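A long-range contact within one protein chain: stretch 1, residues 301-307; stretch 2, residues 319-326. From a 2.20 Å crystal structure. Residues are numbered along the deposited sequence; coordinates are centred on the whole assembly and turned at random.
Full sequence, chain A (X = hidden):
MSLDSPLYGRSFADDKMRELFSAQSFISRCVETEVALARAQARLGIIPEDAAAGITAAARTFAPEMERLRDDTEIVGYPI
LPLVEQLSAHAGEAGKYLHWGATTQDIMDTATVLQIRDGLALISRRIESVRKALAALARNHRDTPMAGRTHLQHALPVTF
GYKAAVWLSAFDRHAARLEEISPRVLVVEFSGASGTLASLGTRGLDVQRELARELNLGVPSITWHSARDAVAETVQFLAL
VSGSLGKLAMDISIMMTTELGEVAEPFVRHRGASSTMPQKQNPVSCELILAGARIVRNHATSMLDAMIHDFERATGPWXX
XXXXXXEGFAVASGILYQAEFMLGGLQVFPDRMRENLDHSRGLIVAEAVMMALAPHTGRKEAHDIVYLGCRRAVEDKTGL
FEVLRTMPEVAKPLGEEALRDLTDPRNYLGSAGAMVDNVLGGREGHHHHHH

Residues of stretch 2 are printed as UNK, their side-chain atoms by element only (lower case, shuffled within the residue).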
# COMPACT_ATOMS: atom_id res chain seq x y z
N THR A 301 -3.52 5.20 -2.59
CA THR A 301 -3.72 4.45 -1.35
C THR A 301 -4.17 5.32 -0.18
O THR A 301 -5.18 5.00 0.45
CB THR A 301 -2.45 3.66 -1.02
OG1 THR A 301 -2.13 2.87 -2.16
CG2 THR A 301 -2.66 2.71 0.17
N SER A 302 -3.47 6.44 0.09
CA SER A 302 -3.89 7.40 1.13
C SER A 302 -5.28 7.94 0.91
O SER A 302 -6.00 8.16 1.87
CB SER A 302 -2.95 8.62 1.20
OG SER A 302 -1.64 8.32 1.61
N MET A 303 -5.65 8.20 -0.34
CA MET A 303 -7.00 8.71 -0.63
C MET A 303 -8.09 7.67 -0.31
O MET A 303 -9.14 8.02 0.19
CB MET A 303 -7.14 9.28 -2.07
CG MET A 303 -6.50 10.69 -2.24
SD MET A 303 -7.09 11.99 -1.08
CE MET A 303 -8.84 11.91 -1.34
N LEU A 304 -7.82 6.41 -0.58
CA LEU A 304 -8.75 5.35 -0.18
C LEU A 304 -8.91 5.27 1.34
O LEU A 304 -10.00 5.02 1.82
CB LEU A 304 -8.32 3.99 -0.79
CG LEU A 304 -8.44 3.95 -2.35
CD1 LEU A 304 -7.79 2.74 -2.94
CD2 LEU A 304 -9.88 4.04 -2.80
N ASP A 305 -7.83 5.52 2.08
CA ASP A 305 -7.91 5.65 3.53
C ASP A 305 -8.70 6.90 3.97
O ASP A 305 -9.51 6.85 4.88
CB ASP A 305 -6.51 5.65 4.18
CG ASP A 305 -5.75 4.31 4.00
OD1 ASP A 305 -6.37 3.23 4.09
OD2 ASP A 305 -4.50 4.33 3.78
N ALA A 306 -8.46 8.03 3.31
CA ALA A 306 -9.11 9.30 3.63
C ALA A 306 -10.64 9.27 3.43
O ALA A 306 -11.37 10.10 4.02
CB ALA A 306 -8.49 10.45 2.77
N MET A 307 -11.10 8.35 2.60
CA MET A 307 -12.54 8.14 2.36
C MET A 307 -13.28 7.66 3.58
O MET A 307 -14.49 7.90 3.69
CB MET A 307 -12.76 7.09 1.25
CG MET A 307 -12.45 7.58 -0.14
SD MET A 307 -12.91 6.34 -1.35
CE MET A 307 -14.68 6.65 -1.30
N UNK A 319 -6.90 15.36 6.89
CA UNK A 319 -5.49 15.71 6.86
C UNK A 319 -4.73 14.91 5.80
O UNK A 319 -3.78 15.42 5.20
n UNK A 319 -3.48 17.23 9.35
c UNK A 319 -2.25 17.71 9.30
c UNK A 319 -4.88 15.46 8.23
c UNK A 319 -2.39 16.09 7.84
n UNK A 319 -1.57 17.04 8.39
c UNK A 319 -3.60 16.20 8.45
N UNK A 320 -5.15 13.68 5.57
CA UNK A 320 -4.53 12.82 4.56
C UNK A 320 -4.62 13.32 3.13
O UNK A 320 -3.67 13.13 2.38
c UNK A 320 -2.96 10.31 5.58
c UNK A 320 -5.06 11.38 4.66
c UNK A 320 -5.23 9.06 5.47
c UNK A 320 -4.53 10.42 5.73
N UNK A 321 -5.73 13.97 2.76
CA UNK A 321 -5.87 14.66 1.46
C UNK A 321 -4.84 15.76 1.22
O UNK A 321 -4.52 16.03 0.05
c UNK A 321 -8.37 14.32 1.78
c UNK A 321 -9.77 14.66 1.26
o UNK A 321 -10.69 13.85 1.49
c UNK A 321 -7.28 15.28 1.30
o UNK A 321 -9.93 15.71 0.60
N UNK A 322 -4.37 16.38 2.30
CA UNK A 322 -3.50 17.56 2.25
C UNK A 322 -2.12 17.27 1.71
O UNK A 322 -1.43 18.19 1.31
c UNK A 322 -4.82 19.34 5.57
c UNK A 322 -5.82 19.04 3.59
n UNK A 322 -6.74 19.62 4.45
c UNK A 322 -6.15 19.81 5.67
c UNK A 322 -4.64 18.83 4.24
c UNK A 322 -6.68 20.38 6.86
c UNK A 322 -4.00 19.42 6.70
c UNK A 322 -4.52 19.97 7.88
c UNK A 322 -5.85 20.44 7.94
c UNK A 322 -3.36 18.23 3.64
N UNK A 323 -1.70 16.01 1.75
CA UNK A 323 -0.49 15.57 1.04
C UNK A 323 -0.90 14.86 -0.26
O UNK A 323 -0.37 15.12 -1.35
o UNK A 323 -0.21 13.35 2.04
c UNK A 323 0.36 14.65 1.92
N UNK A 324 -1.91 13.99 -0.16
CA UNK A 324 -2.19 13.11 -1.29
C UNK A 324 -2.61 13.90 -2.57
O UNK A 324 -2.15 13.58 -3.70
c UNK A 324 -3.18 12.01 -0.90
N UNK A 325 -3.44 14.94 -2.40
CA UNK A 325 -3.87 15.75 -3.57
C UNK A 325 -2.73 16.60 -4.16
O UNK A 325 -2.37 16.39 -5.34
c UNK A 325 -5.18 16.61 -3.29
c UNK A 325 -5.54 17.54 -4.47
c UNK A 325 -6.35 15.66 -2.95
N UNK A 326 -2.16 17.55 -3.39
CA UNK A 326 -1.15 18.35 -4.07
C UNK A 326 0.06 17.57 -4.55
O UNK A 326 0.61 17.90 -5.63
c UNK A 326 -0.72 19.39 -3.03
c UNK A 326 -1.18 18.86 -1.72
c UNK A 326 -2.38 18.00 -2.00
O HOH W 1 -0.25 10.63 0.75
O HOH W 2 -11.04 12.75 3.95

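Position 319 has one carbon and then a five-membered ring of three carbons and two nitrogens. That ring is an imidazole, so the residue is His319. Its CA-to-CB bond points away from stretch 1, and its CB is 8.2 Å from CB of Ala306. One ring nitrogen, ND1, is hydrogen-bonded elsewhere in the structure.

Position 320 has four side-chain carbons, forked at the second. No polar atom is present. The CA-to-CB bond points toward stretch 1. CB lies 4.0 Å from CB of Ala306, and one end carbon lies 3.8 Å from the backbone O of Ser302 and 3.9 Å from CB of Asp305. The fork one carbon beyond CB identifies Leu320, and that end carbon is CD1. The side chain packs over one turn of the facing helix, in the m, t rotamer.

Position 321 has three carbons in a row, the third carrying two oxygens. The CA-to-CB bond runs sideways, but the end of the side chain comes nearer to stretch 1. The second carbon is 4.0 Å from CB of Ala306, and the third is 3.9 Å from CE of Met303. This is a carboxylate on a two-carbon arm, hence Glu321. The arm thus packs on apolar atoms, while OE2 accepts a hydrogen bond from water 2 at 2.7 Å from the water O.

Position 322 has one carbon, then fused five- and six-membered rings holding eight carbons and one nitrogen. Only an indole fits, so this is Trp322. Its CA-to-CB bond points away, and it makes no contact with stretch 1.

Position 323 has one carbon and one oxygen, which gives Ser323. Its OG is 5.2 Å from OG of Ser302, too far for direct contact. A water spans the gap: the O of water 1 is 3.0 Å from OG of Ser323 and 2.8 Å from OG of Ser302.

Position 324 has a single carbon, CB, which points toward stretch 1. It lies 4.0 Å from CB of Ser302 and 3.8 Å from CG of Met303. A lone carbon is Ala324.

Position 325 has three carbons, the first carrying the other two. The CA-to-CB bond runs sideways, and one end carbon is 4.2 Å from SD of Met303. Branching at CB without oxygen gives Val325; that end carbon is CG2.

Position 326 has three carbons that close a ring onto the backbone N. This is Pro326, out of reach of stretch 1. Its ring nitrogen has no hydrogen to donate to the turn before, and the helix is kinked here as well as at Ser323.

The two helices run nearly antiparallel, at 152°, with their axes 8.9 Å apart at closest approach. Ala306 meets Leu320, and the small side chains of Ser302 and Ala324 meet CB to CB. Met303 reaches from the side to touch Glu321, Ala324 and Val325. No direct hydrogen bond joins the stretches. Water 1 links two serine hydroxyls, and water 2 donates to both O of Ala306, at 2.7 Å from the water O, and the carboxylate of Glu321. The contact buries 341 Å² and rests on packing, with two water bridges added.

Stretch 2 319-326: HLEWSAVP
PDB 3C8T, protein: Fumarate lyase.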